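Local coordinates for nitrate transport protein (Xanthomonas axonopodis pv. citri, PDB 3KSX) that probably binds alkanesulfonates in the periplasm, as the solute-binding component SsuA of a transport system, and is captured here with the sulfonate buffer MOPS, at residues L145-L150 and Q297-K302; S141-L146 and L155-I160; A289-F294 and V304-A309. One frame throughout, in Å; residues are numbered along the deposited sequence.

Contact 1: L145-L150 and Q297-K302; sequences LLLRVL and QRLLPK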
# COMPACT_ATOMS: atom_id res chain seq x y z
N LEU A 145 -6.43 6.30 6.19
CA LEU A 145 -7.85 5.87 6.22
C LEU A 145 -8.48 6.14 7.60
O LEU A 145 -9.58 6.73 7.69
CB LEU A 145 -7.98 4.38 5.93
CG LEU A 145 -9.42 3.85 6.14
CD1 LEU A 145 -10.12 4.21 4.83
CD2 LEU A 145 -9.45 2.35 6.37
N LEU A 146 -7.77 5.73 8.67
CA LEU A 146 -8.27 5.95 10.01
C LEU A 146 -8.46 7.42 10.35
O LEU A 146 -9.51 7.82 10.85
CB LEU A 146 -7.37 5.23 11.03
CG LEU A 146 -7.80 5.05 12.45
CD1 LEU A 146 -9.18 4.44 12.58
CD2 LEU A 146 -6.71 4.17 13.14
N LEU A 147 -7.41 8.24 10.23
CA LEU A 147 -7.57 9.68 10.29
C LEU A 147 -8.79 10.27 9.60
O LEU A 147 -9.56 11.03 10.23
CB LEU A 147 -6.26 10.34 9.80
CG LEU A 147 -6.27 11.85 9.74
CD1 LEU A 147 -6.39 12.39 11.16
CD2 LEU A 147 -4.97 12.36 9.09
N ARG A 148 -9.00 9.93 8.33
CA ARG A 148 -10.02 10.57 7.54
C ARG A 148 -11.41 10.05 7.95
O ARG A 148 -12.37 10.83 7.99
CB ARG A 148 -9.84 10.24 6.04
CG ARG A 148 -8.52 10.77 5.30
CD ARG A 148 -8.45 12.26 5.01
NE ARG A 148 -9.76 12.72 4.54
CZ ARG A 148 -10.24 12.54 3.30
NH1 ARG A 148 -9.51 11.90 2.38
NH2 ARG A 148 -11.48 12.93 3.03
N VAL A 149 -11.53 8.78 8.31
CA VAL A 149 -12.83 8.22 8.73
C VAL A 149 -13.24 8.80 10.08
O VAL A 149 -14.38 9.26 10.24
CB VAL A 149 -12.77 6.67 8.72
CG1 VAL A 149 -13.94 6.03 9.42
CG2 VAL A 149 -12.76 6.16 7.32
N LEU A 150 -12.33 8.79 11.03
CA LEU A 150 -12.55 9.33 12.36
C LEU A 150 -12.99 10.80 12.24
O LEU A 150 -13.96 11.24 12.88
CB LEU A 150 -11.29 9.21 13.20
CG LEU A 150 -10.93 7.75 13.66
CD1 LEU A 150 -9.65 7.82 14.42
CD2 LEU A 150 -12.05 7.20 14.51
N GLN A 297 -2.20 17.98 11.77
CA GLN A 297 -2.62 17.06 12.85
C GLN A 297 -1.49 16.56 13.74
O GLN A 297 -1.69 15.68 14.58
CB GLN A 297 -3.36 15.86 12.23
CG GLN A 297 -4.70 16.22 11.61
CD GLN A 297 -5.68 16.85 12.58
OE1 GLN A 297 -6.44 17.75 12.21
NE2 GLN A 297 -5.67 16.38 13.81
N ARG A 298 -0.30 17.14 13.57
CA ARG A 298 0.85 16.78 14.39
C ARG A 298 1.23 15.29 14.30
O ARG A 298 1.71 14.67 15.27
CB ARG A 298 0.59 17.17 15.83
CG ARG A 298 0.15 18.61 16.06
CD ARG A 298 0.14 18.89 17.59
NE ARG A 298 -0.96 18.25 18.36
CZ ARG A 298 -0.92 17.07 19.03
NH1 ARG A 298 0.18 16.29 19.02
NH2 ARG A 298 -2.00 16.65 19.70
N LEU A 299 1.02 14.70 13.13
CA LEU A 299 1.39 13.30 12.92
C LEU A 299 2.73 13.15 12.18
O LEU A 299 3.27 12.04 12.08
CB LEU A 299 0.28 12.59 12.15
CG LEU A 299 -1.12 12.70 12.74
CD1 LEU A 299 -2.13 12.07 11.87
CD2 LEU A 299 -1.16 12.05 14.11
N LEU A 300 3.26 14.27 11.67
CA LEU A 300 4.56 14.34 11.04
C LEU A 300 5.25 15.54 11.69
O LEU A 300 4.58 16.55 12.01
CB LEU A 300 4.42 14.60 9.52
CG LEU A 300 4.01 13.40 8.63
CD1 LEU A 300 3.99 13.86 7.24
CD2 LEU A 300 5.05 12.33 8.75
N PRO A 301 6.56 15.44 11.88
CA PRO A 301 7.31 16.52 12.49
C PRO A 301 7.52 17.72 11.55
O PRO A 301 7.28 18.85 11.98
CB PRO A 301 8.61 15.85 12.93
CG PRO A 301 8.77 14.68 12.11
CD PRO A 301 7.40 14.25 11.65
N LYS A 302 7.93 17.47 10.29
CA LYS A 302 8.18 18.52 9.26
C LYS A 302 6.94 18.68 8.41
O LYS A 302 6.21 17.69 8.21
CB LYS A 302 9.29 18.05 8.28
CG LYS A 302 10.67 17.66 8.83
CD LYS A 302 11.10 18.49 10.04
CE LYS A 302 11.26 17.59 11.31
NZ LYS A 302 10.96 18.25 12.63

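Contact 2: S141-L146 and L155-I160; sequences SAHNLL and LSMRDI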
# COMPACT_ATOMS: atom_id res chain seq x y z
N SER A 141 -1.00 3.40 4.44
CA SER A 141 -2.32 3.86 3.98
C SER A 141 -3.49 3.74 4.98
O SER A 141 -4.39 4.57 4.95
CB SER A 141 -2.74 3.13 2.68
OG SER A 141 -2.93 1.70 2.92
N ALA A 142 -3.43 2.78 5.91
CA ALA A 142 -4.49 2.57 6.95
C ALA A 142 -4.45 3.65 7.99
O ALA A 142 -5.46 4.03 8.51
CB ALA A 142 -4.31 1.15 7.60
N HIS A 143 -3.26 4.23 8.22
CA HIS A 143 -3.13 5.39 9.14
C HIS A 143 -3.92 6.57 8.57
O HIS A 143 -4.71 7.16 9.28
CB HIS A 143 -1.66 5.76 9.24
CG HIS A 143 -1.29 6.54 10.45
ND1 HIS A 143 0.02 6.66 10.86
CD2 HIS A 143 -2.02 7.29 11.31
CE1 HIS A 143 0.08 7.45 11.93
NE2 HIS A 143 -1.15 7.85 12.21
N ASN A 144 -3.75 6.85 7.27
CA ASN A 144 -4.56 7.91 6.62
C ASN A 144 -6.09 7.56 6.53
O ASN A 144 -6.98 8.42 6.78
CB ASN A 144 -4.02 8.26 5.22
CG ASN A 144 -4.87 9.30 4.53
OD1 ASN A 144 -4.97 10.44 5.02
ND2 ASN A 144 -5.47 8.95 3.38
N LEU A 145 -6.43 6.30 6.19
CA LEU A 145 -7.85 5.87 6.22
C LEU A 145 -8.48 6.14 7.60
O LEU A 145 -9.58 6.73 7.69
CB LEU A 145 -7.98 4.38 5.93
CG LEU A 145 -9.42 3.85 6.14
CD1 LEU A 145 -10.12 4.21 4.83
CD2 LEU A 145 -9.45 2.35 6.37
N LEU A 146 -7.77 5.73 8.67
CA LEU A 146 -8.27 5.95 10.01
C LEU A 146 -8.46 7.42 10.35
O LEU A 146 -9.51 7.82 10.85
CB LEU A 146 -7.37 5.23 11.03
CG LEU A 146 -7.80 5.05 12.45
CD1 LEU A 146 -9.18 4.44 12.58
CD2 LEU A 146 -6.71 4.17 13.14
N LEU A 155 -13.92 12.60 15.35
CA LEU A 155 -12.91 12.01 16.23
C LEU A 155 -11.52 12.30 15.68
O LEU A 155 -11.36 12.39 14.49
CB LEU A 155 -13.11 10.48 16.33
CG LEU A 155 -14.36 10.06 17.11
CD1 LEU A 155 -14.62 8.54 16.94
CD2 LEU A 155 -14.21 10.40 18.55
N SER A 156 -10.53 12.48 16.53
CA SER A 156 -9.20 12.59 15.94
C SER A 156 -8.38 11.41 16.39
O SER A 156 -8.82 10.57 17.20
CB SER A 156 -8.50 13.89 16.37
OG SER A 156 -8.29 13.83 17.76
N MET A 157 -7.12 11.40 15.93
CA MET A 157 -6.20 10.38 16.33
C MET A 157 -5.98 10.45 17.85
O MET A 157 -5.67 9.43 18.48
CB MET A 157 -4.86 10.49 15.56
CG MET A 157 -5.05 10.29 14.03
SD MET A 157 -5.67 8.66 13.61
CE MET A 157 -4.47 7.68 14.48
N ARG A 158 -6.17 11.60 18.47
CA ARG A 158 -6.00 11.63 19.93
C ARG A 158 -7.21 11.11 20.69
O ARG A 158 -7.19 11.09 21.91
CB ARG A 158 -5.54 13.00 20.46
CG ARG A 158 -6.36 14.21 20.03
CD ARG A 158 -5.53 15.60 20.01
NE ARG A 158 -6.07 16.50 18.97
CZ ARG A 158 -7.38 16.70 18.73
NH1 ARG A 158 -8.31 16.13 19.51
NH2 ARG A 158 -7.76 17.50 17.71
N ASP A 159 -8.29 10.73 19.98
CA ASP A 159 -9.48 10.21 20.66
C ASP A 159 -9.48 8.68 20.73
O ASP A 159 -10.42 8.06 21.26
CB ASP A 159 -10.75 10.68 19.95
CG ASP A 159 -10.93 12.17 19.99
OD1 ASP A 159 -10.71 12.76 21.06
OD2 ASP A 159 -11.28 12.77 18.95
N ILE A 160 -8.47 8.07 20.13
CA ILE A 160 -8.39 6.60 20.01
C ILE A 160 -7.02 6.22 20.53
O ILE A 160 -6.15 7.09 20.63
CB ILE A 160 -8.71 6.04 18.60
CG1 ILE A 160 -7.73 6.53 17.53
CG2 ILE A 160 -10.11 6.48 18.12
CD1 ILE A 160 -6.45 5.77 17.49

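Contact 3: A289-F294 and V304-A309; sequences ATADLF and VLVAPA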
# COMPACT_ATOMS: atom_id res chain seq x y z
N ALA A 289 -1.55 17.71 -0.29
CA ALA A 289 -2.65 17.99 0.65
C ALA A 289 -2.62 16.99 1.84
O ALA A 289 -2.82 17.41 3.00
CB ALA A 289 -3.96 17.93 -0.08
N THR A 290 -2.29 15.72 1.56
CA THR A 290 -2.18 14.72 2.62
C THR A 290 -0.99 15.07 3.51
O THR A 290 -1.12 15.04 4.68
CB THR A 290 -2.03 13.33 2.01
OG1 THR A 290 -3.18 13.05 1.17
CG2 THR A 290 -1.87 12.29 3.10
N ALA A 291 0.14 15.48 2.93
CA ALA A 291 1.33 15.88 3.70
C ALA A 291 0.89 17.05 4.63
O ALA A 291 1.26 17.12 5.81
CB ALA A 291 2.43 16.35 2.66
N ASP A 292 0.15 18.00 4.06
CA ASP A 292 -0.29 19.19 4.85
C ASP A 292 -1.19 18.82 6.03
O ASP A 292 -1.05 19.34 7.19
CB ASP A 292 -1.01 20.21 3.95
CG ASP A 292 -0.07 20.83 2.85
OD1 ASP A 292 1.18 20.71 2.89
OD2 ASP A 292 -0.67 21.42 1.92
N LEU A 293 -2.12 17.90 5.74
CA LEU A 293 -3.03 17.34 6.76
C LEU A 293 -2.28 16.65 7.88
O LEU A 293 -2.60 16.88 9.04
CB LEU A 293 -4.05 16.37 6.12
CG LEU A 293 -5.07 15.62 7.00
CD1 LEU A 293 -5.90 16.60 7.76
CD2 LEU A 293 -5.95 14.77 6.08
N PHE A 294 -1.29 15.80 7.55
CA PHE A 294 -0.59 15.02 8.55
C PHE A 294 0.23 15.94 9.42
O PHE A 294 0.31 15.79 10.64
CB PHE A 294 0.29 13.92 7.89
CG PHE A 294 -0.44 12.62 7.77
CD1 PHE A 294 -1.53 12.51 6.90
CD2 PHE A 294 -0.05 11.50 8.55
CE1 PHE A 294 -2.25 11.39 6.84
CE2 PHE A 294 -0.79 10.31 8.47
CZ PHE A 294 -1.91 10.25 7.62
N VAL A 304 6.14 18.38 4.68
CA VAL A 304 6.88 17.65 3.65
C VAL A 304 6.52 18.33 2.35
O VAL A 304 5.35 18.63 2.14
CB VAL A 304 6.46 16.16 3.57
CG1 VAL A 304 6.92 15.54 2.22
CG2 VAL A 304 7.05 15.40 4.78
N LEU A 305 7.49 18.55 1.49
CA LEU A 305 7.26 19.08 0.11
C LEU A 305 7.35 17.97 -0.89
O LEU A 305 8.43 17.37 -1.14
CB LEU A 305 8.23 20.21 -0.21
CG LEU A 305 7.92 21.36 0.74
CD1 LEU A 305 9.17 22.27 0.84
CD2 LEU A 305 6.67 22.09 0.28
N VAL A 306 6.21 17.68 -1.48
CA VAL A 306 6.15 16.53 -2.40
C VAL A 306 6.75 16.81 -3.80
O VAL A 306 7.47 15.95 -4.38
CB VAL A 306 4.65 16.08 -2.56
CG1 VAL A 306 4.56 15.06 -3.71
CG2 VAL A 306 4.08 15.54 -1.21
N ALA A 307 6.40 17.97 -4.39
CA ALA A 307 6.72 18.25 -5.77
C ALA A 307 8.23 18.08 -6.09
O ALA A 307 8.60 17.57 -7.15
CB ALA A 307 6.20 19.70 -6.19
N PRO A 308 9.14 18.52 -5.17
CA PRO A 308 10.53 18.31 -5.69
C PRO A 308 11.03 16.86 -5.74
O PRO A 308 12.12 16.62 -6.26
CB PRO A 308 11.40 19.06 -4.71
CG PRO A 308 10.46 19.94 -3.86
CD PRO A 308 9.08 19.41 -3.98
N ALA A 309 10.26 15.94 -5.15
CA ALA A 309 10.53 14.51 -5.18
C ALA A 309 9.85 13.83 -6.36
O ALA A 309 9.95 12.62 -6.48
CB ALA A 309 10.15 13.87 -3.85
O HOH W 1 4.06 16.87 6.19

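Contact 1: L145-L150 and Q297-K302
With CG of Leu-147 anti to the backbone N (chi1 178°) and CG of Leu-299 anti instead to its own carbonyl carbon (chi1 -53°), the two leucines reach toward each other and meet tip to tip. The touching branches are one methyl from each residue: CD2 of Leu-147 lies 4.0 Å from CD1 of Leu-299, an ordinary van der Waals distance. The other methyl of Leu-147, CD1, turns to the second partner and stands 4.2 Å from CG of Gln-297, so that the methylene part of the glutamine, rather than its amide, borders the leucine. The fork of Leu-147 thus serves two residues of 297-302 while the backbones stay well apart, the nearest CA atoms, those of Leu-147 and Gln-297, being 9.2 Å from each other. What brings Gln-297 and Leu-299 to the same place is a Schellman motif that ends helix 281-296. Arg-298, with a positive phi of 58°, is its C-prime residue; Leu-299 N bonds to Phe-294 O and Arg-298 N to Tyr-295 O, and the chain folds back to bring Leu-299 in beside Gln-297. The contact therefore joins the turn that follows helix 281-296 to the flank of helix 141-152, which packs through Leu-145 and Leu-146 against Ile-115 of strand 113-118. Phe-294 touches both Leu-147 and Leu-299 and extends the apolar patch into helix 281-296.

Contact 2: S141-L146 and L155-I160
Met-157 lays its terminal methyl beside the imidazole of His-143, with CE 4.0 Å from CD2 of the ring and equally near NE2. The approach is oblique to the ring, and the two side chains cross rather than run alongside one another. CG of the methionine leaves beside the backbone N (chi1 -62°), and the chain then bends at chi2 and chi3, which carries the thioether in from the 3-10 segment 157-159 to the surface of helix 141-152. Its sulfur borders the next turn of that helix, where SD is 4.3 Å from CG of Leu-146. The same side chain also touches Leu-147 and Leu-150 of the helix and Phe-136 of strand 133-136. The turn carrying Met-157 is tied at its base by Ser-156. Its OG accepts a hydrogen bond from Arg-158 N in an ST turn, and the backbone N of Ser-156 gives a 2.6 Å bond to OD2 of Asp-159, arriving on the anti side and tilted 31° out of the carboxylate plane. Here the chain passes from helix 141-152 to strand 161-164, the loop of a beta-alpha-beta crossover between parallel strands 133-136 and 161-164. His-143 ND1 is engaged in a hydrogen bond with Gly-139 N, which makes ND1 the acceptor and so probably places the proton of a neutral ring on NE2, the nitrogen that the methionine methyl adjoins.

Contact 3: A289-F294 and V304-A309
Ala-291 presents its methyl to Val-304 and Val-306 where the chain, having left helix 281-296, doubles back along it on its way to the C-terminus, an apolar packing of helix against returning tail in a protein whose two mixed five-stranded sheets are consistent with the two-lobed periplasmic-binding-protein fold. At the start of 289-294, Ala-289 is exposed and its carbonyl takes part in the helix through Leu-293 N, and Thr-290 follows on another side, packing on helix 88-95. Ala-291 then makes the contact itself. Ala-291 CB points toward the tail and sits 3.7 Å from Val-304 O and 4.1 Å from Val-304 CB, while Val-306 brings CG2 to 4.3 Å from Ala-291 CB. The small side chain lets the backbones come close, with the CA atoms of Ala-291 and Val-304 5.8 Å apart. One residue later, Asp-292 turns its carboxylate to the tail side, where OD1 forms a salt bridge with Arg-303 NH1 and accepts from Gln-288 NE2, a glutamine that also bonds to Val-304 O and Val-306 N and so holds the backbone of the tail on both sides of Leu-305. Leu-293 and Phe-294 face helix 141-152 instead, packing on Leu-147 there. Beyond the methyl packing, the two backbones share a water: it donates to Ala-291 O at 2.8 Å and accepts a weak bond from Val-304 N at 3.0 Å.

In the fold
Helix 141-152 underlies contacts 1 and 2, whose centres are 6 Å apart: Leu-147 CD1 packs 3.8 Å from Met-157 CG, so one leucine borders both loops. Contact 3 lies about 13 Å from contact 1, centre to centre, and Phe-294 spans the gap, its CE1 3.7 Å from Leu-147 CD2. The same CE1 is 3.4 Å from Asn-144 OD1, which ties in contact 2, about 18 Å from contact 3 between centres. At the start of helix 141-152, Ser-141 N is hydrogen-bonded to O3 of the bound MOPS, a buffer molecule that probably occupies the place of the alkanesulfonate; the same helix also packs along its flank against the end of helix 281-296.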